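Local coordinates for protein diaminopimelate decarboxylase (Methanocaldococcus jannaschii, PDB 1TWI) that catalyses the pyridoxal-phosphate-dependent decarboxylation of meso-diaminopimelate to L-lysine, the last step of lysine biosynthesis, working as a homodimer, at residues 5-8 with 13-16; 111-116 with 177-182. All coordinates share one frame; numbering follows the deposited sequence.

How the interactions relate
Interaction 1 is complete before the chain reaches interaction 2. They lie about 40 Å apart between centres, on opposite sides of the chain's centre, and about 25 Å separates their nearest atoms; they share no strand, helix or sheet. Residues 5-8 and 13-16 form an N-terminal hairpin in a three-stranded antiparallel sheet that packs near strand 300-311. Residues 111-116 and 177-182 belong to the pyridoxal-binding barrel, in loops that follow strand 108-110 and precede strand 182-183. The first contact is therefore structural and remote from the cofactor, whereas the second lies beside the pyridoxal phosphate and meets the second subunit.

Interaction 1 of 2, residues 5-8 with 13-16; sequences DTVE and RFFI
Val-7 and Phe-14 make the close side-chain contact across this strand pair: Val-7 CB stands 3.5 Å from Phe-14 CE1, with both valine methyls also near the ring. Phe-14 reaches back to the valine because its CG is anti to the backbone N (chi1 -178°). The ring meets Val-7 obliquely. Beside it, Val-7 CG1 lies 4.0 Å from Ile-16 CG1, within a non-hydrogen-bonded antiparallel pair whose CA atoms are 4.4 Å apart. Tyr-301 of strand 300-311 touches all three side chains, and Phe-382 meets the Phe-14 ring, so this is the packed side of the contact.

The backbone evidence identifies a beta hairpin, strands 7-10 and 13-16, whose second strand also pairs with strand 19-20 to complete a small antiparallel sheet. Glu-8 and Phe-15 are its hydrogen-bonded pair. Phe-15 N gives its hydrogen to Glu-8 O at 2.7 Å. The return bond, from Glu-8 N to Phe-15 O, is 3.0 Å. Val-7 CA also approaches Phe-15 O at 3.1 Å, a weak CA-H...O contact beside the N-H bond.

The other face of the sheet, that of Glu-8 and Phe-15, is looser. Glu-8 CG comes only to 3.9 Å from Phe-15 CB, and the carboxylate of the exposed Glu-8 and the ring have planes 73° apart. Phe-15 carries its ring away from the facing segment, toward a cation-pi contact with Lys-10. Beyond the paired residues, Thr-6 OG1 turns to Ser-36 OG in a hydrogen bond, while Arg-13 NE forms a salt bridge with Asp-20.

Interaction 2 of 2, residues 111-116 with 177-182; sequences NGNCKT and KNKFGL
The backbones of 111-116 and 177-182 approach as two irregular loops, closest at Asn-113 and Phe-180, whose CA atoms are 6.1 Å apart. Contact passes through side chains. Lys-179 CG sits between its backbone N and carbonyl carbon (chi1 63°), and the extended chain beyond carries CD and CE across the Asn-113 amide at about a right angle. Asn-113 OD1 lies 3.1 Å from Lys-179 CE, and Asn-113 ND2 is 3.6 Å from Lys-179 CD. Asn-113 OD1 is 3.4 Å from Lys-179 NZ, but the angle is too poor for a hydrogen bond. That ammonium instead meets the second subunit, in a salt bridge to its Asp-362 and a hydrogen bond to its Gly-355 carbonyl; Gly-355 there is also the main polar partner of Asn-113.

Asn-113 OD1 also approaches Phe-180 CE1 obliquely, at 3.7 Å. Lys-179 CG sits 3.8 Å above the plane of the Phe-180 ring, over its centre, covering one face. Lys-115 NZ donates to Gly-112 O on an in-plane lone pair at 2.9 Å, and also meets Glu-138 in a salt bridge and Asn-132 O in a hydrogen bond.

Asn-111 belongs to the pyridoxal phosphate pocket, with 177-182 close by. The contact thus joins two loops of the cofactor-binding TIM-barrel domain of the Orn/Lys/Arg decarboxylase class-II family, at the dimer interface.

Interaction 1 of 2, residues 5-8 with 13-16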
ATOM      1  N   ASP A   5      21.556   4.820 -16.737  1.00 12.03           N
ATOM      2  CA  ASP A   5      22.842   5.311 -17.236  1.00 13.74           C
ATOM      3  C   ASP A   5      24.088   5.048 -16.430  1.00 14.44           C
ATOM      4  O   ASP A   5      25.221   5.228 -16.940  1.00 13.40           O
ATOM      5  CB  ASP A   5      22.721   6.823 -17.492  1.00 13.53           C
ATOM      6  CG  ASP A   5      21.542   7.157 -18.394  1.00 17.26           C
ATOM      7  OD1 ASP A   5      21.571   6.684 -19.574  1.00 16.27           O
ATOM      8  OD2 ASP A   5      20.604   7.869 -17.913  1.00 14.28           O
ATOM      9  N   THR A   6      23.912   4.623 -15.181  1.00 12.99           N
ATOM     10  CA  THR A   6      25.076   4.457 -14.341  1.00 13.26           C
ATOM     11  C   THR A   6      25.322   3.063 -13.873  1.00 13.43           C
ATOM     12  O   THR A   6      26.140   2.863 -12.948  1.00 14.66           O
ATOM     13  CB  THR A   6      24.969   5.374 -13.106  1.00 12.84           C
ATOM     14  OG1 THR A   6      23.916   4.882 -12.251  1.00 15.90           O
ATOM     15  CG2 THR A   6      24.634   6.816 -13.534  1.00 12.61           C
ATOM     16  N   VAL A   7      24.659   2.089 -14.487  1.00 12.26           N
ATOM     17  CA  VAL A   7      24.852   0.707 -14.080  1.00 12.36           C
ATOM     18  C   VAL A   7      25.543  -0.049 -15.168  1.00 14.21           C
ATOM     19  O   VAL A   7      25.537   0.382 -16.315  1.00 14.01           O
ATOM     20  CB  VAL A   7      23.513  -0.015 -13.746  1.00 14.30           C
ATOM     21  CG1 VAL A   7      22.722   0.819 -12.687  1.00 10.63           C
ATOM     22  CG2 VAL A   7      22.673  -0.223 -15.016  1.00 14.52           C
ATOM     23  N   GLU A   8      26.181  -1.156 -14.823  1.00 14.15           N
ATOM     24  CA  GLU A   8      26.865  -1.934 -15.869  1.00 17.93           C
ATOM     25  C   GLU A   8      27.114  -3.349 -15.381  1.00 18.13           C
ATOM     26  O   GLU A   8      26.937  -3.664 -14.205  1.00 16.62           O
ATOM     27  CB  GLU A   8      28.224  -1.301 -16.211  1.00 17.61           C
ATOM     28  CG  GLU A   8      29.209  -1.351 -15.067  1.00 22.50           C
ATOM     29  CD  GLU A   8      30.413  -0.381 -15.242  1.00 27.53           C
ATOM     30  OE1 GLU A   8      31.227  -0.560 -16.201  1.00 26.63           O
ATOM     31  OE2 GLU A   8      30.550   0.548 -14.406  1.00 28.45           O
ATOM     32  N   ARG A  13      29.467  -9.503 -13.170  1.00 16.84           N
ATOM     33  CA  ARG A  13      28.672  -9.030 -12.038  1.00 19.13           C
ATOM     34  C   ARG A  13      28.027  -7.687 -12.325  1.00 16.23           C
ATOM     35  O   ARG A  13      28.513  -6.890 -13.148  1.00 17.57           O
ATOM     36  CB  ARG A  13      29.530  -8.920 -10.763  1.00 19.74           C
ATOM     37  CG  ARG A  13      30.082 -10.261 -10.354  1.00 24.96           C
ATOM     38  CD  ARG A  13      31.329 -10.120  -9.490  1.00 26.04           C
ATOM     39  NE  ARG A  13      31.031  -9.711  -8.111  1.00 27.85           N
ATOM     40  CZ  ARG A  13      30.658 -10.525  -7.110  1.00 27.67           C
ATOM     41  NH1 ARG A  13      30.520 -11.837  -7.309  1.00 27.18           N
ATOM     42  NH2 ARG A  13      30.454 -10.021  -5.897  1.00 22.97           N
ATOM     43  N   PHE A  14      26.929  -7.416 -11.618  1.00 15.80           N
ATOM     44  CA  PHE A  14      26.217  -6.144 -11.802  1.00 13.58           C
ATOM     45  C   PHE A  14      26.799  -5.043 -10.909  1.00 12.49           C
ATOM     46  O   PHE A  14      27.035  -5.253  -9.709  1.00 13.60           O
ATOM     47  CB  PHE A  14      24.720  -6.369 -11.470  1.00 13.54           C
ATOM     48  CG  PHE A  14      23.829  -5.142 -11.667  1.00 12.84           C
ATOM     49  CD1 PHE A  14      23.752  -4.515 -12.897  1.00 13.81           C
ATOM     50  CD2 PHE A  14      22.993  -4.694 -10.629  1.00 14.36           C
ATOM     51  CE1 PHE A  14      22.817  -3.428 -13.121  1.00 13.61           C
ATOM     52  CE2 PHE A  14      22.073  -3.621 -10.832  1.00 14.12           C
ATOM     53  CZ  PHE A  14      21.996  -2.997 -12.090  1.00 11.90           C
ATOM     54  N   PHE A  15      26.976  -3.851 -11.480  1.00 12.68           N
ATOM     55  CA  PHE A  15      27.503  -2.674 -10.755  1.00 12.74           C
ATOM     56  C   PHE A  15      26.565  -1.461 -10.830  1.00 13.67           C
ATOM     57  O   PHE A  15      25.922  -1.257 -11.866  1.00 14.41           O
ATOM     58  CB  PHE A  15      28.884  -2.242 -11.328  1.00 12.46           C
ATOM     59  CG  PHE A  15      30.043  -3.180 -10.891  1.00 15.85           C
ATOM     60  CD1 PHE A  15      30.184  -4.445 -11.458  1.00 17.65           C
ATOM     61  CD2 PHE A  15      30.932  -2.789  -9.908  1.00 15.94           C
ATOM     62  CE1 PHE A  15      31.220  -5.317 -11.046  1.00 19.35           C
ATOM     63  CE2 PHE A  15      31.990  -3.644  -9.472  1.00 17.88           C
ATOM     64  CZ  PHE A  15      32.133  -4.901 -10.040  1.00 19.44           C
ATOM     65  N   ILE A  16      26.505  -0.654  -9.760  1.00 13.49           N
ATOM     66  CA  ILE A  16      25.692   0.582  -9.758  1.00 13.09           C
ATOM     67  C   ILE A  16      26.670   1.651  -9.340  1.00 14.31           C
ATOM     68  O   ILE A  16      27.236   1.566  -8.236  1.00 14.88           O
ATOM     69  CB  ILE A  16      24.511   0.536  -8.715  1.00 13.44           C
ATOM     70  CG1 ILE A  16      23.587  -0.656  -9.056  1.00 12.01           C
ATOM     71  CG2 ILE A  16      23.768   1.956  -8.707  1.00 11.06           C
ATOM     72  CD1 ILE A  16      22.728  -1.166  -7.915  1.00 13.56           C
TER

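Interaction 2 of 2, residues 111-116 with 177-182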
ATOM      1  N   ASN A 111       0.196  21.479  -3.680  1.00 11.36           N
ATOM      2  CA  ASN A 111      -0.973  20.875  -4.355  1.00 11.31           C
ATOM      3  C   ASN A 111      -1.773  20.080  -3.350  1.00 10.99           C
ATOM      4  O   ASN A 111      -1.253  19.707  -2.294  1.00 10.07           O
ATOM      5  CB  ASN A 111      -0.503  19.857  -5.430  1.00 11.75           C
ATOM      6  CG  ASN A 111      -0.064  20.529  -6.683  1.00 10.68           C
ATOM      7  OD1 ASN A 111      -0.852  21.222  -7.286  1.00 12.93           O
ATOM      8  ND2 ASN A 111       1.217  20.345  -7.083  1.00 12.62           N
ATOM      9  N   GLY A 112      -3.031  19.816  -3.678  1.00 10.96           N
ATOM     10  CA  GLY A 112      -3.821  18.944  -2.827  1.00 11.16           C
ATOM     11  C   GLY A 112      -5.268  19.317  -2.818  1.00 10.50           C
ATOM     12  O   GLY A 112      -5.556  20.498  -2.779  1.00 12.89           O
ATOM     13  N   ASN A 113      -6.165  18.337  -2.818  1.00 11.58           N
ATOM     14  CA  ASN A 113      -7.597  18.600  -2.825  1.00 12.10           C
ATOM     15  C   ASN A 113      -8.230  18.635  -1.429  1.00 12.98           C
ATOM     16  O   ASN A 113      -9.436  18.852  -1.307  1.00 12.74           O
ATOM     17  CB  ASN A 113      -8.312  17.544  -3.676  1.00 14.07           C
ATOM     18  CG  ASN A 113      -8.210  16.152  -3.074  1.00 15.05           C
ATOM     19  OD1 ASN A 113      -7.195  15.473  -3.240  1.00 17.56           O
ATOM     20  ND2 ASN A 113      -9.261  15.726  -2.346  1.00 14.81           N
ATOM     21  N   CYS A 114      -7.458  18.412  -0.361  1.00 12.05           N
ATOM     22  CA  CYS A 114      -8.071  18.514   0.973  1.00 12.89           C
ATOM     23  C   CYS A 114      -7.093  19.174   1.920  1.00 13.15           C
ATOM     24  O   CYS A 114      -6.705  18.611   2.921  1.00 11.61           O
ATOM     25  CB  CYS A 114      -8.478  17.124   1.539  1.00 13.32           C
ATOM     26  SG  CYS A 114      -9.554  17.289   3.054  1.00 16.35           S
ATOM     27  N   LYS A 115      -6.728  20.402   1.598  1.00 12.64           N
ATOM     28  CA  LYS A 115      -5.786  21.121   2.412  1.00 13.16           C
ATOM     29  C   LYS A 115      -6.506  21.544   3.690  1.00 13.13           C
ATOM     30  O   LYS A 115      -7.575  22.103   3.646  1.00 14.37           O
ATOM     31  CB  LYS A 115      -5.280  22.344   1.655  1.00 13.70           C
ATOM     32  CG  LYS A 115      -4.673  21.960   0.270  1.00 12.36           C
ATOM     33  CD  LYS A 115      -3.386  22.709   0.050  1.00 14.96           C
ATOM     34  CE  LYS A 115      -2.955  23.033  -1.470  1.00 12.52           C
ATOM     35  NZ  LYS A 115      -3.983  22.871  -2.557  1.00 10.53           N
ATOM     36  N   THR A 116      -5.903  21.282   4.822  1.00 13.51           N
ATOM     37  CA  THR A 116      -6.522  21.633   6.091  1.00 13.92           C
ATOM     38  C   THR A 116      -6.049  22.992   6.544  1.00 12.99           C
ATOM     39  O   THR A 116      -5.006  23.519   6.118  1.00 14.07           O
ATOM     40  CB  THR A 116      -6.081  20.671   7.211  1.00 14.03           C
ATOM     41  OG1 THR A 116      -4.672  20.867   7.392  1.00 11.92           O
ATOM     42  CG2 THR A 116      -6.379  19.202   6.864  1.00 11.96           C
ATOM     43  N   LYS A 177     -13.808  13.431 -14.440  1.00 18.90           N
ATOM     44  CA  LYS A 177     -14.348  12.534 -13.429  1.00 19.90           C
ATOM     45  C   LYS A 177     -13.564  12.454 -12.135  1.00 19.10           C
ATOM     46  O   LYS A 177     -14.069  11.928 -11.169  1.00 17.96           O
ATOM     47  CB  LYS A 177     -14.454  11.102 -13.991  1.00 21.43           C
ATOM     48  CG  LYS A 177     -15.586  10.914 -15.028  1.00 26.03           C
ATOM     49  CD  LYS A 177     -15.732   9.445 -15.432  1.00 29.43           C
ATOM     50  CE  LYS A 177     -16.736   9.241 -16.589  1.00 32.46           C
ATOM     51  NZ  LYS A 177     -16.826   7.741 -16.905  1.00 36.29           N
ATOM     52  N   ASN A 178     -12.338  12.961 -12.100  1.00 18.60           N
ATOM     53  CA  ASN A 178     -11.546  12.782 -10.882  1.00 16.20           C
ATOM     54  C   ASN A 178     -11.861  13.892  -9.924  1.00 15.25           C
ATOM     55  O   ASN A 178     -12.571  14.879 -10.273  1.00 13.01           O
ATOM     56  CB  ASN A 178     -10.053  12.706 -11.246  1.00 18.55           C
ATOM     57  CG  ASN A 178      -9.710  11.425 -12.003  1.00 24.76           C
ATOM     58  OD1 ASN A 178      -8.778  11.391 -12.821  1.00 28.21           O
ATOM     59  ND2 ASN A 178     -10.443  10.354 -11.712  1.00 23.67           N
ATOM     60  N   LYS A 179     -11.309  13.769  -8.715  1.00 13.96           N
ATOM     61  CA  LYS A 179     -11.652  14.724  -7.667  1.00 13.00           C
ATOM     62  C   LYS A 179     -10.919  16.046  -7.778  1.00 12.85           C
ATOM     63  O   LYS A 179     -11.312  16.999  -7.121  1.00 13.93           O
ATOM     64  CB  LYS A 179     -11.342  14.091  -6.299  1.00 13.53           C
ATOM     65  CG  LYS A 179      -9.831  13.790  -6.103  1.00 10.88           C
ATOM     66  CD  LYS A 179      -9.573  13.064  -4.732  1.00 11.08           C
ATOM     67  CE  LYS A 179      -8.083  12.793  -4.535  1.00 11.70           C
ATOM     68  NZ  LYS A 179      -7.769  12.084  -3.235  1.00 12.08           N
ATOM     69  N   PHE A 180      -9.908  16.147  -8.633  1.00 11.03           N
ATOM     70  CA  PHE A 180      -9.091  17.391  -8.620  1.00 11.81           C
ATOM     71  C   PHE A 180      -9.495  18.530  -9.510  1.00 11.86           C
ATOM     72  O   PHE A 180     -10.191  18.331 -10.516  1.00 12.33           O
ATOM     73  CB  PHE A 180      -7.626  17.105  -9.038  1.00 11.85           C
ATOM     74  CG  PHE A 180      -7.063  15.843  -8.438  1.00 12.67           C
ATOM     75  CD1 PHE A 180      -6.548  15.850  -7.152  1.00 11.81           C
ATOM     76  CD2 PHE A 180      -7.055  14.660  -9.178  1.00 12.50           C
ATOM     77  CE1 PHE A 180      -6.005  14.680  -6.606  1.00 14.42           C
ATOM     78  CE2 PHE A 180      -6.515  13.461  -8.634  1.00 16.06           C
ATOM     79  CZ  PHE A 180      -5.984  13.485  -7.343  1.00 14.00           C
ATOM     80  N   GLY A 181      -8.999  19.710  -9.141  1.00  9.62           N
ATOM     81  CA  GLY A 181      -9.144  20.861 -10.001  1.00 11.08           C
ATOM     82  C   GLY A 181     -10.475  21.575 -10.191  1.00 11.48           C
ATOM     83  O   GLY A 181     -11.553  21.086  -9.796  1.00 12.57           O
ATOM     84  N   LEU A 182     -10.336  22.707 -10.879  1.00 10.55           N
ATOM     85  CA  LEU A 182     -11.421  23.652 -11.179  1.00 11.75           C
ATOM     86  C   LEU A 182     -11.749  23.536 -12.640  1.00 11.45           C
ATOM     87  O   LEU A 182     -10.894  23.827 -13.498  1.00 11.77           O
ATOM     88  CB  LEU A 182     -10.943  25.075 -10.879  1.00  9.30           C
ATOM     89  CG  LEU A 182     -10.526  25.255  -9.411  1.00 10.08           C
ATOM     90  CD1 LEU A 182      -9.667  26.523  -9.252  1.00 10.22           C
ATOM     91  CD2 LEU A 182     -11.765  25.418  -8.529  1.00 10.81           C
TER